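PDB 2JLM: putative phosphinothricin n-acetyltransferase from Acinetobacter baylyi, which probably transfers the acetyl group of acetyl-CoA to the amino group of L-methionine sulfone and L-methionine sulfoximine. Local coordinates for residues A50-F53 / A54-Q58; R83-P86 / A87-Y90. One frame throughout, in Å; residues are numbered along the deposited sequence.

Contact 1: residues A50-F53 / A54-Q58; sequences AAWF and ATKRQ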
ATOM      1  N   ALA D  50      -3.723  15.276 -15.451  1.00 58.86           N
ATOM      2  CA  ALA D  50      -2.575  14.881 -14.640  1.00 63.47           C
ATOM      3  C   ALA D  50      -2.881  15.020 -13.151  1.00 51.78           C
ATOM      4  O   ALA D  50      -2.403  14.230 -12.332  1.00 52.73           O
ATOM      5  CB  ALA D  50      -1.347  15.703 -15.016  1.00 60.58           C
ATOM      6  N   ALA D  51      -3.672  16.031 -12.804  1.00 60.49           N
ATOM      7  CA  ALA D  51      -4.125  16.208 -11.428  1.00 76.58           C
ATOM      8  C   ALA D  51      -5.102  15.095 -11.091  1.00 63.83           C
ATOM      9  O   ALA D  51      -5.019  14.477 -10.030  1.00 52.49           O
ATOM     10  CB  ALA D  51      -4.783  17.568 -11.250  1.00 40.41           C
ATOM     11  N   TRP D  52      -6.029  14.852 -12.015  1.00 58.59           N
ATOM     12  CA  TRP D  52      -6.967  13.741 -11.912  1.00 50.28           C
ATOM     13  C   TRP D  52      -6.228  12.470 -11.506  1.00 59.60           C
ATOM     14  O   TRP D  52      -6.615  11.806 -10.549  1.00 31.96           O
ATOM     15  CB  TRP D  52      -7.679  13.543 -13.250  1.00 61.14           C
ATOM     16  CG  TRP D  52      -8.843  12.586 -13.241  1.00 57.81           C
ATOM     17  CD1 TRP D  52     -10.131  12.860 -12.877  1.00 58.69           C
ATOM     18  CD2 TRP D  52      -8.831  11.215 -13.661  1.00 48.58           C
ATOM     19  NE1 TRP D  52     -10.916  11.742 -13.027  1.00 60.08           N
ATOM     20  CE2 TRP D  52     -10.142  10.720 -13.509  1.00 33.64           C
ATOM     21  CE3 TRP D  52      -7.837  10.359 -14.144  1.00 47.90           C
ATOM     22  CZ2 TRP D  52     -10.483   9.410 -13.822  1.00 38.42           C
ATOM     23  CZ3 TRP D  52      -8.181   9.053 -14.455  1.00 39.60           C
ATOM     24  CH2 TRP D  52      -9.490   8.593 -14.293  1.00 38.93           C
ATOM     25  N   PHE D  53      -5.155  12.134 -12.217  1.00 45.64           N
ATOM     26  CA  PHE D  53      -4.414  10.929 -11.869  1.00 38.71           C
ATOM     27  C   PHE D  53      -3.823  11.036 -10.472  1.00 55.51           C
ATOM     28  O   PHE D  53      -3.811  10.062  -9.715  1.00 45.50           O
ATOM     29  CB  PHE D  53      -3.340  10.614 -12.908  1.00 44.32           C
ATOM     30  CG  PHE D  53      -3.864   9.870 -14.098  1.00 53.93           C
ATOM     31  CD1 PHE D  53      -4.226  10.548 -15.252  1.00 54.81           C
ATOM     32  CD2 PHE D  53      -4.023   8.498 -14.056  1.00 47.51           C
ATOM     33  CE1 PHE D  53      -4.720   9.867 -16.347  1.00 55.95           C
ATOM     34  CE2 PHE D  53      -4.517   7.808 -15.150  1.00 54.15           C
ATOM     35  CZ  PHE D  53      -4.865   8.494 -16.296  1.00 52.16           C
ATOM     36  N   ALA D  54      -3.367  12.236 -10.125  1.00 32.93           N
ATOM     37  CA  ALA D  54      -2.732  12.469  -8.833  1.00 63.76           C
ATOM     38  C   ALA D  54      -3.702  12.196  -7.689  1.00 27.12           C
ATOM     39  O   ALA D  54      -3.382  11.467  -6.744  1.00 42.54           O
ATOM     40  CB  ALA D  54      -2.193  13.893  -8.753  1.00 49.29           C
ATOM     41  N   THR D  55      -4.890  12.783  -7.786  1.00 43.37           N
ATOM     42  CA  THR D  55      -5.939  12.579  -6.791  1.00 33.56           C
ATOM     43  C   THR D  55      -6.192  11.096  -6.538  1.00 42.72           C
ATOM     44  O   THR D  55      -6.277  10.648  -5.390  1.00 45.07           O
ATOM     45  CB  THR D  55      -7.249  13.275  -7.218  1.00 45.53           C
ATOM     46  OG1 THR D  55      -7.044  14.695  -7.246  1.00 38.02           O
ATOM     47  CG2 THR D  55      -8.394  12.945  -6.248  1.00 24.32           C
ATOM     48  N   LYS D  56      -6.290  10.324  -7.612  1.00 49.77           N
ATOM     49  CA  LYS D  56      -6.630   8.914  -7.464  1.00 46.78           C
ATOM     50  C   LYS D  56      -5.499   8.110  -6.847  1.00 35.55           C
ATOM     51  O   LYS D  56      -5.749   7.178  -6.079  1.00 39.40           O
ATOM     52  CB  LYS D  56      -7.137   8.324  -8.786  1.00 38.60           C
ATOM     53  CG  LYS D  56      -8.638   8.582  -8.965  1.00 34.80           C
ATOM     54  CD  LYS D  56      -9.051   8.729 -10.404  1.00 36.10           C
ATOM     55  CE  LYS D  56     -10.432   9.365 -10.491  1.00 30.52           C
ATOM     56  NZ  LYS D  56     -11.360   8.801  -9.472  1.00 28.77           N
ATOM     57  N   ARG D  57      -4.261   8.495  -7.163  1.00 40.51           N
ATOM     58  CA  ARG D  57      -3.069   7.877  -6.578  1.00 35.19           C
ATOM     59  C   ARG D  57      -2.995   8.152  -5.085  1.00 43.80           C
ATOM     60  O   ARG D  57      -2.960   7.228  -4.273  1.00 31.89           O
ATOM     61  CB  ARG D  57      -1.791   8.415  -7.233  1.00 49.68           C
ATOM     62  CG  ARG D  57      -1.317   7.641  -8.445  1.00 53.39           C
ATOM     63  CD  ARG D  57       0.096   8.070  -8.851  1.00 57.33           C
ATOM     64  NE  ARG D  57       0.167   9.480  -9.226  1.00 53.84           N
ATOM     65  CZ  ARG D  57       0.033   9.934 -10.471  1.00 64.66           C
ATOM     66  NH1 ARG D  57      -0.181   9.087 -11.469  1.00 47.93           N
ATOM     67  NH2 ARG D  57       0.112  11.237 -10.719  1.00 59.39           N
ATOM     68  N   GLN D  58      -2.949   9.433  -4.735  1.00 48.69           N
ATOM     69  CA  GLN D  58      -2.909   9.855  -3.341  1.00 38.51           C
ATOM     70  C   GLN D  58      -3.951   9.106  -2.516  1.00 54.06           C
ATOM     71  O   GLN D  58      -3.668   8.661  -1.405  1.00 45.06           O
ATOM     72  CB  GLN D  58      -3.130  11.371  -3.245  1.00 51.07           C
ATOM     73  CG  GLN D  58      -3.592  11.874  -1.879  1.00 79.79           C
ATOM     74  CD  GLN D  58      -2.446  12.259  -0.955  1.00102.71           C
ATOM     75  OE1 GLN D  58      -1.368  11.659  -0.989  1.00 74.20           O
ATOM     76  NE2 GLN D  58      -2.680  13.265  -0.117  1.00 92.78           N
TER
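One face of the Trp52 indole carries the aliphatic chain of Lys56. Lys56 CD stands over the six-membered ring of Trp52, 3.8 Å from its centroid and 11° off the normal, a CH-pi contact. Lys56 CE, nearer the rim, comes to 3.3 Å from Trp52 CE2. Trp52 holds CG anti to the backbone N (chi1 -170°), which sets the ring out on the flank of the helix where Lys56, bent at chi2 and chi4, can lie obliquely across it. At the indole's edge, in its plane, lies CD1 of Phe53, and in return CE3 of Trp52 sits over the centre of one Phe53 face. The guanidinium of Arg57 takes Phe53 O beneath one face, and Arg57 NH1 comes 3.8 Å from Phe53 CB; the bend at chi3 folds the group back over the preceding turn.

Below the side chains run the i to i+4 bonds of the helix. Thr55 N to Ala51 O is short and straight, at 2.8 Å, whereas Lys56 N to Trp52 O is weak. Thr55 OG1 adds a second, weak bond to Ala51 O.

The charged ends find partners beyond the turn: Lys56 NZ bonds to Ser78 OG on the sheet and Arg57 NH2 makes a salt bridge with Glu17. Phe53 is buried against Ala21 and Ile24 of helix 17-34 and against Ile63. This is the i to i+4 side-chain pairing of an amphipathic alpha-helix, here helix 46-58 of the GNAT fold.

Contact 2: residues R83-P86 / A87-Y90; sequences RAFP and AYKY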
ATOM      1  N   ARG D  83     -18.993  12.745  -0.918  1.00 24.85           N
ATOM      2  CA  ARG D  83     -19.071  14.082  -0.331  1.00 18.12           C
ATOM      3  C   ARG D  83     -17.856  14.321   0.562  1.00 37.56           C
ATOM      4  O   ARG D  83     -17.394  13.409   1.252  1.00 23.35           O
ATOM      5  CB  ARG D  83     -20.404  14.278   0.415  1.00 22.87           C
ATOM      6  CG  ARG D  83     -21.595  14.460  -0.538  1.00 29.02           C
ATOM      7  CD  ARG D  83     -22.963  14.354   0.147  1.00 23.80           C
ATOM      8  NE  ARG D  83     -23.130  15.324   1.233  1.00 21.51           N
ATOM      9  CZ  ARG D  83     -23.283  16.630   1.049  1.00 19.38           C
ATOM     10  NH1 ARG D  83     -23.257  17.136  -0.179  1.00 21.32           N
ATOM     11  NH2 ARG D  83     -23.434  17.433   2.091  1.00 21.31           N
ATOM     12  N   ALA D  84     -17.334  15.544   0.527  1.00 34.38           N
ATOM     13  CA  ALA D  84     -16.049  15.869   1.151  1.00 46.22           C
ATOM     14  C   ALA D  84     -16.142  16.176   2.647  1.00 40.20           C
ATOM     15  O   ALA D  84     -15.884  17.299   3.075  1.00 32.97           O
ATOM     16  CB  ALA D  84     -15.404  17.033   0.419  1.00 45.17           C
ATOM     17  N   PHE D  85     -16.519  15.178   3.435  1.00 29.44           N
ATOM     18  CA  PHE D  85     -16.606  15.327   4.885  1.00 23.05           C
ATOM     19  C   PHE D  85     -16.238  14.005   5.512  1.00 26.41           C
ATOM     20  O   PHE D  85     -16.517  12.950   4.936  1.00 24.54           O
ATOM     21  CB  PHE D  85     -18.010  15.719   5.326  1.00 35.04           C
ATOM     22  CG  PHE D  85     -18.448  17.061   4.838  1.00 39.58           C
ATOM     23  CD1 PHE D  85     -19.026  17.202   3.587  1.00 42.64           C
ATOM     24  CD2 PHE D  85     -18.307  18.180   5.640  1.00 66.30           C
ATOM     25  CE1 PHE D  85     -19.436  18.442   3.136  1.00 49.39           C
ATOM     26  CE2 PHE D  85     -18.720  19.425   5.197  1.00 62.22           C
ATOM     27  CZ  PHE D  85     -19.286  19.554   3.943  1.00 50.14           C
ATOM     28  N   PRO D  86     -15.614  14.055   6.699  1.00 25.94           N
ATOM     29  CA  PRO D  86     -15.025  12.863   7.319  1.00 28.23           C
ATOM     30  C   PRO D  86     -15.984  11.693   7.514  1.00 25.61           C
ATOM     31  O   PRO D  86     -15.556  10.558   7.320  1.00 18.31           O
ATOM     32  CB  PRO D  86     -14.526  13.391   8.675  1.00 30.94           C
ATOM     33  CG  PRO D  86     -14.153  14.828   8.382  1.00 26.58           C
ATOM     34  CD  PRO D  86     -15.225  15.296   7.400  1.00 29.66           C
ATOM     35  N   ALA D  87     -17.235  11.936   7.899  1.00 20.55           N
ATOM     36  CA  ALA D  87     -18.128  10.812   8.212  1.00 13.07           C
ATOM     37  C   ALA D  87     -18.665  10.099   6.968  1.00 18.36           C
ATOM     38  O   ALA D  87     -19.399   9.124   7.088  1.00 20.57           O
ATOM     39  CB  ALA D  87     -19.274  11.254   9.126  1.00 14.67           C
ATOM     40  N   TYR D  88     -18.301  10.586   5.780  1.00 17.58           N
ATOM     41  CA  TYR D  88     -18.626   9.893   4.523  1.00 20.00           C
ATOM     42  C   TYR D  88     -17.526   8.920   4.112  1.00 30.36           C
ATOM     43  O   TYR D  88     -17.487   8.480   2.964  1.00 31.37           O
ATOM     44  CB  TYR D  88     -18.816  10.894   3.372  1.00 13.69           C
ATOM     45  CG  TYR D  88     -20.101  11.673   3.437  1.00 12.21           C
ATOM     46  CD1 TYR D  88     -20.128  12.972   3.938  1.00 15.30           C
ATOM     47  CD2 TYR D  88     -21.296  11.109   2.997  1.00 11.17           C
ATOM     48  CE1 TYR D  88     -21.318  13.684   3.998  1.00 22.88           C
ATOM     49  CE2 TYR D  88     -22.482  11.812   3.060  1.00 23.78           C
ATOM     50  CZ  TYR D  88     -22.490  13.092   3.556  1.00 21.27           C
ATOM     51  OH  TYR D  88     -23.680  13.773   3.604  1.00 30.32           O
ATOM     52  N   LYS D  89     -16.629   8.592   5.037  1.00 18.76           N
ATOM     53  CA  LYS D  89     -15.471   7.741   4.719  1.00 23.31           C
ATOM     54  C   LYS D  89     -15.792   6.408   4.031  1.00 28.10           C
ATOM     55  O   LYS D  89     -14.972   5.879   3.278  1.00 37.45           O
ATOM     56  CB  LYS D  89     -14.648   7.469   5.982  1.00 30.49           C
ATOM     57  CG  LYS D  89     -15.440   6.801   7.090  1.00 29.07           C
ATOM     58  CD  LYS D  89     -14.718   6.906   8.415  1.00 35.08           C
ATOM     59  CE  LYS D  89     -13.614   5.880   8.534  1.00 32.93           C
ATOM     60  NZ  LYS D  89     -13.029   5.895   9.906  1.00 55.61           N
ATOM     61  N   TYR D  90     -16.976   5.861   4.283  1.00 26.10           N
ATOM     62  CA  TYR D  90     -17.306   4.544   3.746  1.00 17.78           C
ATOM     63  C   TYR D  90     -18.157   4.621   2.483  1.00 22.24           C
ATOM     64  O   TYR D  90     -18.672   3.609   2.007  1.00 20.96           O
ATOM     65  CB  TYR D  90     -17.998   3.685   4.799  1.00 15.59           C
ATOM     66  CG  TYR D  90     -17.146   3.406   6.014  1.00 24.03           C
ATOM     67  CD1 TYR D  90     -15.988   2.640   5.918  1.00 21.63           C
ATOM     68  CD2 TYR D  90     -17.501   3.912   7.261  1.00 30.42           C
ATOM     69  CE1 TYR D  90     -15.202   2.389   7.041  1.00 25.21           C
ATOM     70  CE2 TYR D  90     -16.737   3.663   8.380  1.00 29.24           C
ATOM     71  CZ  TYR D  90     -15.589   2.904   8.266  1.00 53.77           C
ATOM     72  OH  TYR D  90     -14.840   2.663   9.390  1.00 42.02           O
TER
HETATM   73  O   HOH W   1     -17.542  10.061   0.147  1.00 19.76           O
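Tyr88 folds back over Arg83 and meets it twice, through its ring face and through its hydroxyl. Arg83 CB sits over the centre of the Tyr88 ring, 3.7 Å from the centroid, in a CH-pi contact. Farther out, the arginine chain bends at chi3 and brings Arg83 NE to Tyr88 OH, 2.9 Å away with an N-H...O angle of 154°. The hydroxyl lies close to the guanidinium plane, at its edge, and that plane stands 81° from the ring. At the edge of the same ring Phe85 supplies its CB, 3.7 Å from Tyr88 CD1.

The backbone closes the turn: Tyr88 N donates to Phe85 O at 3.1 Å, and Lys89 N bonds weakly to Pro86 O. A water accepts from Arg83 N and donates to Tyr88 O, bridging the backbone across the turn.

Tyr39 of the second subunit stacks on the Tyr88 ring, and Glu93 of that subunit forms a salt bridge with Arg83 NH2. A bound sodium ion lies about 3 Å from the Tyr88 side chain. NE is held by the tyrosine and NH2 by the glutamate, which probably fixes the rotation of the guanidinium; the N-H received from Arg83 NE may in turn polarise the Tyr88 hydroxyl.

Contact 1 comes first along the chain: residues 50-58 form the C-terminal part of helix 46-58, and strands 63-68 and 73-81 follow before the loop of residues 83-90, which leads into strand 91-98. The two centres are about 19 Å apart and the nearest atoms about 11 Å, so they do not touch. They are joined through the mixed sheet: contact 1 packs on strand 63-68 and bonds to Ser78 of strand 73-81, the strand from whose end the loop of contact 2 departs. Their surroundings differ. Contact 1 meets no other chain and is internal to one subunit, while contact 2 serves both its own fold and the subunit interface.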